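Dihydrodipicolinate synthase (Agrobacterium tumefaciens str., PDB 3B4U) catalyses, as a dihydrodipicolinate synthase, the condensation of pyruvate with aspartate semialdehyde in the pathway leading to lysine. Local coordinates at the interface of chains A and B. Coordinates in Å, arbitrary orientation; residue numbers count along the deposited sequence, not the author numbering. Chains: chain A/B, Dihydrodipicolinate synthase.

Contacts 1 and 2 are two-fold related patches of one interface, the centres of their C-alpha atoms about 15 Å apart. Tyr109 and Phe110, in the loop after strand 101-104, reach from one subunit to Thr46, Glu49 and the 3-10 helix 50-52 of the other, and the chains exchange roles between the two contacts. Contact 1 adds A:Leu80 and A:Ser108 around the tyrosine, whereas contact 2 adds B:Leu270 over the phenylalanine and A:Asp82 against B:Cys51. Each chain therefore both gives and receives an aromatic pair, which probably ties formation of the dimer to completion of two active sites.

Contact 1: the interface of chains A and B. Residues chain A 46, 49, 51-52, 80, 108; chain B 109-110.
B:Tyr109 reaches across to A:Thr46 with its phenol, where the two hydroxyls, OH and OG1, form a hydrogen bond of 2.8 Å whose direction is not settled. OG1 lies in the plane of the tyrosine ring, at its edge, and the two side chains cross at about a right angle. The ring points into chain A because its CG stands anti to the backbone N (chi1 -173°).

Packing supplies the rest. The sulfur of A:Cys51 sits in the corner formed by the two aromatic side chains of chain B. SG sits over one face of B:Phe110 near the rim, 3.3 Å from CE2, and also lies 3.4 Å from CD2 of B:Tyr109. The CB of the same cysteine rests on the base of the tyrosine, 3.6 Å from CG. Over the same face, toward the phenol end, lies A:Leu80, whose methyl CD1 is 3.8 Å from CZ while CD2 approaches the phenol oxygen. The carbonyl O of A:Thr46 meets the edge of B:Phe110 in the ring plane, 3.7 Å from CZ, and the threonine methyl CG2 packs near CE1.

In this aldolase-like barrel family, a threonine and a tyrosine lent by the neighbouring subunit belong to a catalytic proton relay; A:Thr46 and B:Tyr109 very likely fill these roles and complete the active site of chain A.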
loop_
_atom_site.group_PDB
_atom_site.type_symbol
_atom_site.label_atom_id
_atom_site.label_comp_id
_atom_site.label_asym_id
_atom_site.label_seq_id
_atom_site.Cartn_x
_atom_site.Cartn_y
_atom_site.Cartn_z
ATOM N N THR A 46 3.134 -11.730 -3.160
ATOM C CA THR A 46 1.816 -11.455 -3.741
ATOM C C THR A 46 0.916 -12.696 -3.696
ATOM O O THR A 46 -0.243 -12.611 -3.278
ATOM C CB THR A 46 1.966 -10.923 -5.170
ATOM O OG1 THR A 46 2.786 -9.742 -5.130
ATOM C CG2 THR A 46 0.635 -10.626 -5.814
ATOM N N GLU A 49 -0.617 -13.531 -0.468
ATOM C CA GLU A 49 -1.464 -12.513 0.131
ATOM C C GLU A 49 -0.715 -11.768 1.236
ATOM O O GLU A 49 -1.278 -11.378 2.245
ATOM C CB GLU A 49 -2.811 -13.094 0.630
ATOM C CG GLU A 49 -3.652 -13.690 -0.492
ATOM C CD GLU A 49 -4.779 -14.538 0.017
ATOM O OE1 GLU A 49 -5.746 -13.959 0.559
ATOM O OE2 GLU A 49 -4.684 -15.791 -0.088
ATOM N N CYS A 51 0.343 -8.797 1.556
ATOM C CA CYS A 51 -0.237 -7.506 1.903
ATOM C C CYS A 51 -1.351 -7.620 2.927
ATOM O O CYS A 51 -1.582 -6.697 3.708
ATOM C CB CYS A 51 -0.767 -6.831 0.631
ATOM S SG CYS A 51 -1.841 -7.895 -0.394
ATOM N N SER A 52 -1.996 -8.785 2.959
ATOM C CA SER A 52 -3.127 -9.034 3.855
ATOM C C SER A 52 -2.697 -9.698 5.156
ATOM O O SER A 52 -3.531 -9.882 6.046
ATOM C CB SER A 52 -4.134 -9.915 3.157
ATOM O OG SER A 52 -4.505 -9.325 1.931
ATOM N N LEU A 80 6.286 -5.645 1.713
ATOM C CA LEU A 80 5.349 -5.011 0.784
ATOM C C LEU A 80 4.718 -3.784 1.433
ATOM O O LEU A 80 3.522 -3.543 1.306
ATOM C CB LEU A 80 4.234 -5.987 0.364
ATOM C CG LEU A 80 4.617 -7.369 -0.174
ATOM C CD1 LEU A 80 3.376 -8.204 -0.452
ATOM C CD2 LEU A 80 5.528 -7.300 -1.408
ATOM N N SER A 108 3.990 1.605 -2.437
ATOM C CA SER A 108 2.913 1.411 -3.405
ATOM C C SER A 108 1.641 2.188 -3.068
ATOM O O SER A 108 0.555 1.833 -3.534
ATOM C CB SER A 108 2.633 -0.104 -3.570
ATOM O OG SER A 108 2.144 -0.678 -2.379
ATOM N N TYR B 109 -3.005 -2.480 -2.071
ATOM C CA TYR B 109 -2.004 -3.290 -2.767
ATOM C C TYR B 109 -2.654 -4.052 -3.926
ATOM O O TYR B 109 -2.385 -3.777 -5.099
ATOM C CB TYR B 109 -1.280 -4.198 -1.764
ATOM C CG TYR B 109 -0.117 -4.957 -2.368
ATOM C CD1 TYR B 109 1.166 -4.415 -2.460
ATOM C CD2 TYR B 109 -0.291 -6.224 -2.890
ATOM C CE1 TYR B 109 2.209 -5.144 -3.009
ATOM C CE2 TYR B 109 0.757 -6.943 -3.455
ATOM C CZ TYR B 109 1.984 -6.402 -3.517
ATOM O OH TYR B 109 3.051 -7.110 -4.074
ATOM N N PHE B 110 -3.557 -4.976 -3.628
ATOM C CA PHE B 110 -4.325 -5.651 -4.657
ATOM C C PHE B 110 -5.168 -4.639 -5.413
ATOM O O PHE B 110 -5.731 -3.713 -4.833
ATOM C CB PHE B 110 -5.202 -6.773 -4.085
ATOM C CG PHE B 110 -4.432 -8.017 -3.645
ATOM C CD1 PHE B 110 -3.509 -8.621 -4.471
ATOM C CD2 PHE B 110 -4.671 -8.587 -2.405
ATOM C CE1 PHE B 110 -2.848 -9.775 -4.054
ATOM C CE2 PHE B 110 -4.021 -9.739 -2.015
ATOM C CZ PHE B 110 -3.111 -10.333 -2.836
#

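Contact 2: the interface of chains A and B. Residues chain A 82, 109-110; chain B 46, 49, 51-52, 270.
A:Phe110 turns its CG anti to the carbonyl carbon (chi1 -72°), which carries the ring between B:Cys51 and B:Leu270. The cysteine sulfur, placed between its own backbone N and carbonyl carbon (chi1 48°), points at this ring. The residues belong to the dihydrodipicolinate synthase family, and B:Thr46 and B:Glu49 lie in its characteristic GTTGE segment.

The phenylalanine is sandwiched. On one face sits SG of B:Cys51, offset toward the rim and 3.3 Å from CE2. The opposite face receives the methyls of B:Leu270, CD1 lying 3.7 Å from ring atom CE2. The leucine methyl CD2 is 3.8 Å from ring atom CD2. The leucine crosses the aromatic side chain at about a right angle, and both methyl branches share the contact. At the ring edge, in plane, the carbonyl O of B:Thr46 lies 3.6 Å from CZ. Near the same atom passes the backbone CA of B:Glu49. With both faces and part of the edge engaged, the ring should have little freedom to tilt.

A:Tyr109 packs against the same sulfur through CD2, at about a right angle to the approach of the phenylalanine. Its phenol OH and OG1 of B:Thr46 share a hydrogen bond of 2.8 Å, probably part of the proton relay of the chain B active site.

A polar bridge borders this packing. Water 1 links the backbone O of A:Asp82, at 2.8 Å, to the hydroxyl OG of B:Ser52, at 2.9 Å. Beside it, the carbonyl C of A:Asp82 lies 3.3 Å from the carbonyl O of B:Cys51, so the two backbones come close here, with CB of the aspartate packed alongside.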
loop_
_atom_site.group_PDB
_atom_site.type_symbol
_atom_site.label_atom_id
_atom_site.label_comp_id
_atom_site.label_asym_id
_atom_site.label_seq_id
_atom_site.Cartn_x
_atom_site.Cartn_y
_atom_site.Cartn_z
ATOM N N ASP A 82 4.978 0.591 2.819
ATOM C CA ASP A 82 5.150 1.888 2.158
ATOM C C ASP A 82 6.061 2.852 2.875
ATOM O O ASP A 82 6.417 3.885 2.313
ATOM C CB ASP A 82 3.780 2.496 1.890
ATOM C CG ASP A 82 2.888 1.516 1.172
ATOM O OD1 ASP A 82 3.377 0.883 0.209
ATOM O OD2 ASP A 82 1.724 1.356 1.588
ATOM N N TYR A 109 1.756 3.249 -2.291
ATOM C CA TYR A 109 0.630 4.148 -2.043
ATOM C C TYR A 109 0.665 5.305 -3.037
ATOM O O TYR A 109 -0.222 5.420 -3.898
ATOM C CB TYR A 109 0.611 4.591 -0.579
ATOM C CG TYR A 109 -0.616 5.407 -0.206
ATOM C CD1 TYR A 109 -1.796 4.802 0.183
ATOM C CD2 TYR A 109 -0.592 6.800 -0.252
ATOM C CE1 TYR A 109 -2.929 5.581 0.499
ATOM C CE2 TYR A 109 -1.684 7.568 0.086
ATOM C CZ TYR A 109 -2.840 6.950 0.465
ATOM O OH TYR A 109 -3.979 7.683 0.798
ATOM N N PHE A 110 1.670 6.164 -2.942
ATOM C CA PHE A 110 1.850 7.222 -3.912
ATOM C C PHE A 110 2.080 6.634 -5.304
ATOM O O PHE A 110 2.779 5.624 -5.495
ATOM C CB PHE A 110 3.015 8.148 -3.530
ATOM C CG PHE A 110 2.752 9.057 -2.340
ATOM C CD1 PHE A 110 1.600 9.814 -2.261
ATOM C CD2 PHE A 110 3.689 9.209 -1.327
ATOM C CE1 PHE A 110 1.390 10.711 -1.195
ATOM C CE2 PHE A 110 3.485 10.085 -0.289
ATOM C CZ PHE A 110 2.318 10.820 -0.204
ATOM N N THR B 46 -2.970 11.608 3.284
ATOM C CA THR B 46 -2.204 11.671 2.055
ATOM C C THR B 46 -1.261 12.882 2.055
ATOM O O THR B 46 -0.075 12.757 1.755
ATOM C CB THR B 46 -3.157 11.696 0.867
ATOM O OG1 THR B 46 -3.984 10.519 0.889
ATOM C CG2 THR B 46 -2.421 11.765 -0.462
ATOM N N GLU B 49 1.807 12.671 4.048
ATOM C CA GLU B 49 2.729 11.609 3.712
ATOM C C GLU B 49 2.592 10.457 4.701
ATOM O O GLU B 49 3.545 9.770 5.055
ATOM C CB GLU B 49 4.179 12.107 3.623
ATOM C CG GLU B 49 4.369 13.120 2.527
ATOM C CD GLU B 49 5.677 13.855 2.646
ATOM O OE1 GLU B 49 6.722 13.246 2.313
ATOM O OE2 GLU B 49 5.655 15.045 3.042
ATOM N N CYS B 51 1.513 7.451 4.486
ATOM C CA CYS B 51 2.037 6.181 3.963
ATOM C C CYS B 51 3.525 6.030 4.245
ATOM O O CYS B 51 4.024 4.909 4.418
ATOM C CB CYS B 51 1.767 6.070 2.450
ATOM S SG CYS B 51 2.225 7.558 1.506
ATOM N N SER B 52 4.238 7.155 4.310
ATOM C CA SER B 52 5.668 7.174 4.525
ATOM C C SER B 52 6.062 7.268 5.999
ATOM O O SER B 52 7.258 7.266 6.286
ATOM C CB SER B 52 6.264 8.361 3.769
ATOM O OG SER B 52 5.864 8.300 2.408
ATOM N N LEU B 270 8.639 10.567 -2.679
ATOM C CA LEU B 270 8.466 11.911 -3.219
ATOM C C LEU B 270 9.833 12.570 -3.363
ATOM O O LEU B 270 10.792 12.154 -2.711
ATOM C CB LEU B 270 7.552 12.741 -2.329
ATOM C CG LEU B 270 6.136 12.207 -2.081
ATOM C CD1 LEU B 270 5.332 13.149 -1.237
ATOM C CD2 LEU B 270 5.409 11.920 -3.398
HETATM O O HOH W 1 5.447 5.957 0.780
#